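Local coordinates for PqqA binding protein (Xanthomonas campestris pv. campestris, PDB 3G2B) that probably binds the peptide PqqA and presents it to PqqE in the biosynthesis of the cofactor pyrroloquinoline quinone, at residues 17-22 with 33-38; 57-62 with 75-80; 37-42 with 90-95. All blocks are in the same frame, centred on the assembly; numbering follows the deposited sequence.

Contact 1. Residues 17-22 with 33-38; sequences AGVRLQ and LAPERV. With PO4 (phosphate ion), chain B.
Arg20 and Leu33 form an antiparallel hydrogen-bonded pair: Leu33 N donates to Arg20 O at 2.8 Å, and the return bond from Arg20 N to Leu33 O is longer, 3.2 Å. Leu33 O also receives a CA-H...O contact from Val19, whose CA stands 3.2 Å away. The chain turns at Gly18 with phi 87°, and its peptide is laid against the ring of Pro35, where CD comes within 3.6 Å of Gly18 O. Val19 touches the same ring through CG2, 3.9 Å from Pro35 CD; chi1 177° sets CG1 anti to the backbone N, and it is the other methyl, CG2, that meets the ring. The side chains of Arg20 and Leu33 leave the ribbon on one face, and the Leu33 branches cross the extended Gln22 chain at about a right angle, although the closest approach, between Gln22 CB and Leu33 CD2, is too short to be trusted. Farther along, Arg37 meets a phosphate through NH2, 3.1 Å from phosphate O1, with that oxygen at the guanidinium edge. The contact belongs to the beta hairpin of strands 20-24 and 29-41, where Gln22 and Val31 continue the backbone bonding. Strand 29-41 pairs in turn with a strand of the second subunit, whose Leu92 packs on Ala34, which extends the sheet into the neighbouring subunit.

Contact 2. Residues 57-62 with 75-80; sequences SLAQIA and EIETDV
Ala62 of helix 58-68 plugs into the surface of helix 73-89 at Glu77, in a pair of consecutive helices joined by a short loop, consistent with the helix-turn-helix character of the PqqD family. The local axes approach to 8.8 Å, with 130° between their N-to-C directions. The small bump is Ala62 CB, which reaches the backbone itself, 3.5 Å from Glu77 CA. Its hollow is walled by methyls from neighbouring turns: Ile76 CG2, 4.0 Å from Ala62 CB, and Val80 CG2. A larger bump answers from helix 73-89, where Val80 CG1, anti to its backbone N (chi1 171°), fits against Leu58 and lies 3.8 Å from Leu58 CD2. Leu58 in turn also rests on Tyr52, Ile81 and Thr84, so this end of the contact is buried. The start of helix 58-68 is fixed by a capping box: Gln60 N donates to Ser57 OG at 3.1 Å, and Ser57 N donates to Gln60 OE1 at 2.9 Å. The polar border is formed by Glu77, whose extended chain brings OE2 near Ala59 CA and CB, and which makes a salt bridge through OE2 with Arg9 of the second subunit. One water spans the two helices there, giving one hydrogen bond to Ala59 O at 2.8 Å and another to Glu77 OE2 at 2.7 Å.

Contact 3. Residues 37-42 with 90-95; sequences RVVELD and KRLLRL. With PO4 (phosphate ion), chain B; PO4 (phosphate ion), chain C.
Arg37 grips the carbonyl of Lys90 with its guanidinium: NH2 donates to Lys90 O at 2.8 Å, from a position tilted 25° out of the carbonyl plane, and NH1 adds a weak bond to the same oxygen at 3.3 Å. Beside this grip is the close-packed part. Val39 CG2 lies 3.6 Å from Lys90 CD, where the two side chains run obliquely, and also meets Leu92 tip to tip, 3.8 Å from Leu92 CD1. Leu87 backs both Val39 and Leu92 from helix 73-89. The other side is polar and held by ions and water. Beyond CG the Lys90 chain is extended as far as CE, and chi4 (-59°) then turns NZ aside, 2.7 Å from O2 of the phosphate that also binds Arg37. Arg91 bends away to a second phosphate: NH1 donates to O2 of that ion at 2.8 Å and NE to its O1, a two-point grip that fixes the guanidinium. A water at 2.6 Å from Arg91 O links this carbonyl to the second phosphate and, weakly, to Arg37 NH1. These phosphates, probably from the crystallisation liquor, also bind the second subunit and would offset the clustered positive charge. The carbonyl that Arg37 holds lies in a Schellman motif that ends helix 73-89: Arg91, with phi 61°, is its C-prime residue, Leu92 N bonds to Leu87 O and Arg91 N to His88 O.

Overall arrangement
Contacts 1 and 3 share Arg37, Val38 and one bound phosphate, and their centres lie 16 Å apart. Contact 1, at the open end of the hairpin, and contact 2, between the helices, lie on opposite sides of the chain's centre, 33 Å apart between centres and about 17 Å between nearest atoms. The centre of contact 3 lies about 3 Å from that of the chain. Contact 2 falls in the sequence between the segments of contact 3, whose centre is 17 Å from its own; nearest atoms are about 7 Å apart. All three touch the second subunit of the crystallised pair, and their spread along the chain agrees with the elongated, saddle-like fold.

Contact 1. Residues 17-22 with 33-38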
loop_
_atom_site.group_PDB
_atom_site.type_symbol
_atom_site.label_atom_id
_atom_site.label_comp_id
_atom_site.label_asym_id
_atom_site.label_seq_id
_atom_site.Cartn_x
_atom_site.Cartn_y
_atom_site.Cartn_z
ATOM N N ALA A 17 -8.356 -10.259 1.459
ATOM C CA ALA A 17 -8.778 -10.849 2.720
ATOM C C ALA A 17 -8.572 -9.874 3.864
ATOM O O ALA A 17 -7.543 -9.210 3.949
ATOM C CB ALA A 17 -7.991 -12.124 2.984
ATOM N N GLY A 18 -9.557 -9.788 4.748
ATOM C CA GLY A 18 -9.436 -8.890 5.877
ATOM C C GLY A 18 -9.909 -7.482 5.586
ATOM O O GLY A 18 -10.177 -6.719 6.513
ATOM N N VAL A 19 -10.000 -7.118 4.309
ATOM C CA VAL A 19 -10.468 -5.783 3.962
ATOM C C VAL A 19 -11.983 -5.837 4.018
ATOM O O VAL A 19 -12.622 -6.510 3.212
ATOM C CB VAL A 19 -10.022 -5.365 2.548
ATOM C CG1 VAL A 19 -10.589 -3.995 2.205
ATOM C CG2 VAL A 19 -8.505 -5.331 2.475
ATOM N N ARG A 20 -12.567 -5.137 4.981
ATOM C CA ARG A 20 -14.013 -5.168 5.102
ATOM C C ARG A 20 -14.676 -3.808 5.106
ATOM O O ARG A 20 -14.085 -2.804 5.496
ATOM C CB ARG A 20 -14.410 -5.954 6.352
ATOM C CG ARG A 20 -13.873 -5.403 7.656
ATOM C CD ARG A 20 -14.001 -6.451 8.756
ATOM N NE ARG A 20 -13.580 -5.956 10.063
ATOM C CZ ARG A 20 -14.292 -5.127 10.819
ATOM N NH1 ARG A 20 -13.820 -4.732 11.995
ATOM N NH2 ARG A 20 -15.477 -4.697 10.407
ATOM N N LEU A 21 -15.917 -3.792 4.643
ATOM C CA LEU A 21 -16.697 -2.571 4.584
ATOM C C LEU A 21 -17.315 -2.334 5.956
ATOM O O LEU A 21 -17.832 -3.264 6.574
ATOM C CB LEU A 21 -17.801 -2.718 3.535
ATOM C CG LEU A 21 -18.705 -1.512 3.298
ATOM C CD1 LEU A 21 -17.876 -0.353 2.772
ATOM C CD2 LEU A 21 -19.794 -1.883 2.299
ATOM N N GLN A 22 -17.247 -1.096 6.437
ATOM C CA GLN A 22 -17.825 -0.746 7.730
ATOM C C GLN A 22 -18.583 0.567 7.663
ATOM O O GLN A 22 -18.142 1.529 7.030
ATOM C CB GLN A 22 -16.756 -0.622 8.825
ATOM C CG GLN A 22 -17.292 0.064 10.090
ATOM C CD GLN A 22 -16.255 0.233 11.189
ATOM O OE1 GLN A 22 -16.094 -0.632 12.053
ATOM N NE2 GLN A 22 -15.540 1.351 11.154
ATOM N N LEU A 33 -11.855 -1.113 5.970
ATOM C CA LEU A 33 -10.865 -1.288 7.023
ATOM C C LEU A 33 -9.852 -2.282 6.490
ATOM O O LEU A 33 -10.206 -3.418 6.173
ATOM C CB LEU A 33 -11.509 -1.855 8.291
ATOM C CG LEU A 33 -12.633 -1.052 8.942
ATOM C CD1 LEU A 33 -12.119 0.315 9.355
ATOM C CD2 LEU A 33 -13.787 -0.926 7.967
ATOM N N ALA A 34 -8.604 -1.843 6.365
ATOM C CA ALA A 34 -7.528 -2.702 5.873
ATOM C C ALA A 34 -6.840 -3.307 7.090
ATOM O O ALA A 34 -6.547 -2.607 8.056
ATOM C CB ALA A 34 -6.537 -1.886 5.063
ATOM N N PRO A 35 -6.570 -4.619 7.058
ATOM C CA PRO A 35 -5.919 -5.303 8.174
ATOM C C PRO A 35 -4.448 -4.954 8.347
ATOM O O PRO A 35 -3.798 -4.467 7.420
ATOM C CB PRO A 35 -6.108 -6.773 7.827
ATOM C CG PRO A 35 -5.997 -6.761 6.341
ATOM C CD PRO A 35 -6.837 -5.558 5.952
ATOM N N GLU A 36 -3.938 -5.203 9.547
ATOM C CA GLU A 36 -2.535 -4.958 9.842
ATOM C C GLU A 36 -1.734 -5.849 8.902
ATOM O O GLU A 36 -2.210 -6.910 8.492
ATOM C CB GLU A 36 -2.229 -5.330 11.296
ATOM C CG GLU A 36 -2.986 -4.501 12.315
ATOM C CD GLU A 36 -2.624 -4.859 13.745
ATOM O OE1 GLU A 36 -3.173 -4.223 14.671
ATOM O OE2 GLU A 36 -1.793 -5.772 13.941
ATOM N N ARG A 37 -0.526 -5.422 8.550
ATOM C CA ARG A 37 0.305 -6.206 7.648
ATOM C C ARG A 37 1.659 -6.511 8.268
ATOM O O ARG A 37 2.099 -5.836 9.201
ATOM C CB ARG A 37 0.502 -5.464 6.327
ATOM C CG ARG A 37 -0.769 -5.316 5.499
ATOM C CD ARG A 37 -0.545 -4.331 4.362
ATOM N NE ARG A 37 -0.401 -2.964 4.854
ATOM C CZ ARG A 37 0.236 -1.999 4.198
ATOM N NH1 ARG A 37 0.316 -0.781 4.716
ATOM N NH2 ARG A 37 0.810 -2.257 3.031
ATOM N N VAL A 38 2.305 -7.546 7.742
ATOM C CA VAL A 38 3.612 -7.973 8.219
ATOM C C VAL A 38 4.564 -8.009 7.032
ATOM O O VAL A 38 4.265 -8.625 6.006
ATOM C CB VAL A 38 3.532 -9.382 8.854
ATOM C CG1 VAL A 38 4.905 -9.822 9.335
ATOM C CG2 VAL A 38 2.547 -9.372 10.010
HETATM P P PO4 B . 1.277 -5.905 1.170
HETATM O O1 PO4 B . 0.577 -4.512 0.931
HETATM O O2 PO4 B . 2.115 -6.301 -0.106
HETATM O O3 PO4 B . 2.227 -5.802 2.424
HETATM O O4 PO4 B . 0.185 -7.007 1.439
#

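Contact 2. Residues 57-62 with 75-80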
loop_
_atom_site.group_PDB
_atom_site.type_symbol
_atom_site.label_atom_id
_atom_site.label_comp_id
_atom_site.label_asym_id
_atom_site.label_seq_id
_atom_site.Cartn_x
_atom_site.Cartn_y
_atom_site.Cartn_z
ATOM N N SER A 57 19.818 10.652 4.065
ATOM C CA SER A 57 19.409 10.185 2.743
ATOM C C SER A 57 19.856 8.741 2.589
ATOM O O SER A 57 20.661 8.254 3.384
ATOM C CB SER A 57 20.069 11.025 1.653
ATOM O OG SER A 57 21.465 10.786 1.619
ATOM N N LEU A 58 19.344 8.058 1.568
ATOM C CA LEU A 58 19.735 6.668 1.343
ATOM C C LEU A 58 21.226 6.607 1.029
ATOM O O LEU A 58 21.904 5.646 1.388
ATOM C CB LEU A 58 18.929 6.056 0.193
ATOM C CG LEU A 58 17.411 6.039 0.394
ATOM C CD1 LEU A 58 16.770 5.225 -0.735
ATOM C CD2 LEU A 58 17.061 5.433 1.748
ATOM N N ALA A 59 21.734 7.635 0.355
ATOM C CA ALA A 59 23.153 7.687 0.029
ATOM C C ALA A 59 23.957 7.715 1.326
ATOM O O ALA A 59 24.937 6.984 1.477
ATOM C CB ALA A 59 23.455 8.931 -0.811
ATOM N N GLN A 60 23.533 8.551 2.269
ATOM C CA GLN A 60 24.221 8.659 3.552
ATOM C C GLN A 60 24.103 7.363 4.345
ATOM O O GLN A 60 25.064 6.912 4.960
ATOM C CB GLN A 60 23.643 9.820 4.362
ATOM C CG GLN A 60 23.967 11.181 3.771
ATOM C CD GLN A 60 23.266 12.319 4.499
ATOM O OE1 GLN A 60 22.038 12.406 4.505
ATOM N NE2 GLN A 60 24.049 13.200 5.117
ATOM N N ILE A 61 22.920 6.765 4.330
ATOM C CA ILE A 61 22.720 5.517 5.054
ATOM C C ILE A 61 23.635 4.430 4.495
ATOM O O ILE A 61 24.257 3.682 5.252
ATOM C CB ILE A 61 21.245 5.064 4.972
ATOM C CG1 ILE A 61 20.372 6.024 5.788
ATOM C CG2 ILE A 61 21.104 3.633 5.494
ATOM C CD1 ILE A 61 18.882 5.792 5.640
ATOM N N ALA A 62 23.732 4.356 3.172
ATOM C CA ALA A 62 24.574 3.348 2.532
ATOM C C ALA A 62 26.054 3.575 2.825
ATOM O O ALA A 62 26.792 2.625 3.082
ATOM C CB ALA A 62 24.335 3.346 1.032
ATOM N N GLU A 75 27.601 -1.329 -3.852
ATOM C CA GLU A 75 26.744 -2.493 -3.654
ATOM C C GLU A 75 25.683 -2.232 -2.590
ATOM O O GLU A 75 24.503 -2.522 -2.788
ATOM C CB GLU A 75 27.594 -3.701 -3.245
ATOM C CG GLU A 75 28.451 -4.250 -4.376
ATOM C CD GLU A 75 29.390 -5.355 -3.930
ATOM O OE1 GLU A 75 29.000 -6.144 -3.042
ATOM O OE2 GLU A 75 30.511 -5.442 -4.484
ATOM N N ILE A 76 26.106 -1.693 -1.453
ATOM C CA ILE A 76 25.174 -1.409 -0.377
ATOM C C ILE A 76 24.142 -0.354 -0.790
ATOM O O ILE A 76 22.968 -0.455 -0.435
ATOM C CB ILE A 76 25.927 -0.949 0.894
ATOM C CG1 ILE A 76 26.830 -2.083 1.406
ATOM C CG2 ILE A 76 24.934 -0.539 1.975
ATOM C CD1 ILE A 76 26.093 -3.377 1.723
ATOM N N GLU A 77 24.563 0.651 -1.553
ATOM C CA GLU A 77 23.617 1.675 -1.985
ATOM C C GLU A 77 22.527 1.036 -2.842
ATOM O O GLU A 77 21.347 1.348 -2.700
ATOM C CB GLU A 77 24.328 2.784 -2.768
ATOM C CG GLU A 77 23.383 3.914 -3.184
ATOM C CD GLU A 77 24.107 5.148 -3.699
ATOM O OE1 GLU A 77 23.862 5.547 -4.862
ATOM O OE2 GLU A 77 24.909 5.728 -2.938
ATOM N N THR A 78 22.915 0.126 -3.728
ATOM C CA THR A 78 21.924 -0.543 -4.562
ATOM C C THR A 78 20.925 -1.294 -3.679
ATOM O O THR A 78 19.716 -1.209 -3.885
ATOM C CB THR A 78 22.594 -1.545 -5.528
ATOM O OG1 THR A 78 23.241 -0.825 -6.581
ATOM C CG2 THR A 78 21.568 -2.500 -6.126
ATOM N N ASP A 79 21.440 -2.022 -2.693
ATOM C CA ASP A 79 20.592 -2.792 -1.794
ATOM C C ASP A 79 19.660 -1.900 -0.975
ATOM O O ASP A 79 18.481 -2.224 -0.784
ATOM C CB ASP A 79 21.461 -3.657 -0.877
ATOM C CG ASP A 79 22.003 -4.895 -1.584
ATOM O OD1 ASP A 79 21.986 -4.938 -2.835
ATOM O OD2 ASP A 79 22.446 -5.831 -0.892
ATOM N N VAL A 80 20.187 -0.774 -0.500
ATOM C CA VAL A 80 19.393 0.163 0.287
ATOM C C VAL A 80 18.271 0.740 -0.561
ATOM O O VAL A 80 17.129 0.836 -0.122
ATOM C CB VAL A 80 20.271 1.319 0.840
ATOM C CG1 VAL A 80 19.391 2.406 1.457
ATOM C CG2 VAL A 80 21.233 0.782 1.878
HETATM O O HOH W 1 26.417 5.872 -0.659
#

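Contact 3. Residues 37-42 with 90-95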
loop_
_atom_site.group_PDB
_atom_site.type_symbol
_atom_site.label_atom_id
_atom_site.label_comp_id
_atom_site.label_asym_id
_atom_site.label_seq_id
_atom_site.Cartn_x
_atom_site.Cartn_y
_atom_site.Cartn_z
ATOM N N ARG A 37 -0.526 -5.422 8.550
ATOM C CA ARG A 37 0.305 -6.206 7.648
ATOM C C ARG A 37 1.659 -6.511 8.268
ATOM O O ARG A 37 2.099 -5.836 9.201
ATOM C CB ARG A 37 0.502 -5.464 6.327
ATOM C CG ARG A 37 -0.769 -5.316 5.499
ATOM C CD ARG A 37 -0.545 -4.331 4.362
ATOM N NE ARG A 37 -0.401 -2.964 4.854
ATOM C CZ ARG A 37 0.236 -1.999 4.198
ATOM N NH1 ARG A 37 0.316 -0.781 4.716
ATOM N NH2 ARG A 37 0.810 -2.257 3.031
ATOM N N VAL A 38 2.305 -7.546 7.742
ATOM C CA VAL A 38 3.612 -7.973 8.219
ATOM C C VAL A 38 4.564 -8.009 7.032
ATOM O O VAL A 38 4.265 -8.625 6.006
ATOM C CB VAL A 38 3.532 -9.382 8.854
ATOM C CG1 VAL A 38 4.905 -9.822 9.335
ATOM C CG2 VAL A 38 2.547 -9.372 10.010
ATOM N N VAL A 39 5.699 -7.331 7.167
ATOM C CA VAL A 39 6.696 -7.294 6.108
ATOM C C VAL A 39 8.021 -7.795 6.679
ATOM O O VAL A 39 8.566 -7.203 7.607
ATOM C CB VAL A 39 6.871 -5.856 5.559
ATOM C CG1 VAL A 39 7.944 -5.831 4.491
ATOM C CG2 VAL A 39 5.542 -5.352 4.991
ATOM N N GLU A 40 8.527 -8.893 6.126
ATOM C CA GLU A 40 9.779 -9.478 6.600
ATOM C C GLU A 40 11.007 -8.655 6.217
ATOM O O GLU A 40 11.113 -8.166 5.091
ATOM C CB GLU A 40 9.925 -10.901 6.056
ATOM C CG GLU A 40 11.211 -11.600 6.484
ATOM C CD GLU A 40 11.300 -13.029 5.973
ATOM O OE1 GLU A 40 12.304 -13.709 6.278
ATOM O OE2 GLU A 40 10.370 -13.472 5.265
ATOM N N LEU A 41 11.922 -8.506 7.171
ATOM C CA LEU A 41 13.168 -7.760 6.982
ATOM C C LEU A 41 14.311 -8.699 7.334
ATOM O O LEU A 41 14.318 -9.280 8.414
ATOM C CB LEU A 41 13.236 -6.567 7.935
ATOM C CG LEU A 41 12.314 -5.367 7.766
ATOM C CD1 LEU A 41 12.550 -4.385 8.910
ATOM C CD2 LEU A 41 12.594 -4.709 6.434
ATOM N N ASP A 42 15.282 -8.856 6.448
ATOM C CA ASP A 42 16.381 -9.743 6.780
ATOM C C ASP A 42 17.744 -9.103 6.617
ATOM O O ASP A 42 17.955 -8.267 5.743
ATOM C CB ASP A 42 16.307 -11.029 5.953
ATOM C CG ASP A 42 16.287 -10.768 4.473
ATOM O OD1 ASP A 42 17.269 -10.194 3.961
ATOM O OD2 ASP A 42 15.288 -11.142 3.819
ATOM N N LYS A 90 4.864 -0.540 -0.494
ATOM C CA LYS A 90 3.955 -1.071 0.513
ATOM C C LYS A 90 3.329 0.003 1.400
ATOM O O LYS A 90 2.654 -0.314 2.378
ATOM C CB LYS A 90 4.674 -2.123 1.363
ATOM C CG LYS A 90 5.009 -3.397 0.586
ATOM C CD LYS A 90 5.646 -4.451 1.473
ATOM C CE LYS A 90 6.017 -5.709 0.692
ATOM N NZ LYS A 90 4.849 -6.358 0.025
ATOM N N ARG A 91 3.554 1.269 1.044
ATOM C CA ARG A 91 2.992 2.413 1.768
ATOM C C ARG A 91 3.452 2.468 3.223
ATOM O O ARG A 91 2.672 2.812 4.115
ATOM C CB ARG A 91 1.460 2.341 1.749
ATOM C CG ARG A 91 0.858 1.691 0.509
ATOM C CD ARG A 91 0.674 2.669 -0.622
ATOM N NE ARG A 91 -0.301 3.703 -0.286
ATOM C CZ ARG A 91 -0.707 4.642 -1.133
ATOM N NH1 ARG A 91 -1.593 5.550 -0.748
ATOM N NH2 ARG A 91 -0.231 4.667 -2.370
ATOM N N LEU A 92 4.715 2.146 3.471
ATOM C CA LEU A 92 5.212 2.139 4.838
ATOM C C LEU A 92 6.095 3.329 5.191
ATOM O O LEU A 92 6.467 3.493 6.350
ATOM C CB LEU A 92 6.000 0.850 5.093
ATOM C CG LEU A 92 5.289 -0.478 4.819
ATOM C CD1 LEU A 92 6.255 -1.624 5.060
ATOM C CD2 LEU A 92 4.072 -0.601 5.712
ATOM N N LEU A 93 6.401 4.173 4.208
ATOM C CA LEU A 93 7.300 5.297 4.451
ATOM C C LEU A 93 6.760 6.696 4.223
ATOM O O LEU A 93 5.812 6.904 3.464
ATOM C CB LEU A 93 8.545 5.149 3.575
ATOM C CG LEU A 93 9.236 3.788 3.508
ATOM C CD1 LEU A 93 10.367 3.852 2.480
ATOM C CD2 LEU A 93 9.758 3.405 4.875
ATOM N N ARG A 94 7.398 7.649 4.898
ATOM C CA ARG A 94 7.099 9.068 4.760
ATOM C C ARG A 94 8.369 9.632 4.114
ATOM O O ARG A 94 9.470 9.438 4.631
ATOM C CB ARG A 94 6.869 9.722 6.128
ATOM C CG ARG A 94 6.757 11.246 6.069
ATOM C CD ARG A 94 6.377 11.833 7.426
ATOM N NE ARG A 94 7.411 11.633 8.437
ATOM C CZ ARG A 94 8.590 12.246 8.434
ATOM N NH1 ARG A 94 8.890 13.106 7.469
ATOM N NH2 ARG A 94 9.472 11.999 9.393
ATOM N N LEU A 95 8.229 10.310 2.981
ATOM C CA LEU A 95 9.394 10.859 2.295
ATOM C C LEU A 95 9.515 12.368 2.460
ATOM O O LEU A 95 8.600 12.973 3.058
ATOM C CB LEU A 95 9.336 10.506 0.808
ATOM C CG LEU A 95 9.202 9.014 0.486
ATOM C CD1 LEU A 95 8.944 8.840 -0.999
ATOM C CD2 LEU A 95 10.464 8.273 0.913
ATOM O OXT LEU A 95 10.528 12.928 1.988
HETATM P P PO4 B . 1.277 -5.905 1.170
HETATM O O1 PO4 B . 0.577 -4.512 0.931
HETATM O O2 PO4 B . 2.115 -6.301 -0.106
HETATM O O3 PO4 B . 2.227 -5.802 2.424
HETATM O O4 PO4 B . 0.185 -7.007 1.439
HETATM P P PO4 C . -2.753 4.663 2.923
HETATM O O1 PO4 C . -1.812 3.473 2.492
HETATM O O2 PO4 C . -2.731 5.784 1.812
HETATM O O3 PO4 C . -4.223 4.123 3.110
HETATM O O4 PO4 C . -2.249 5.271 4.286
HETATM O O HOH W 2 0.179 2.483 4.594
#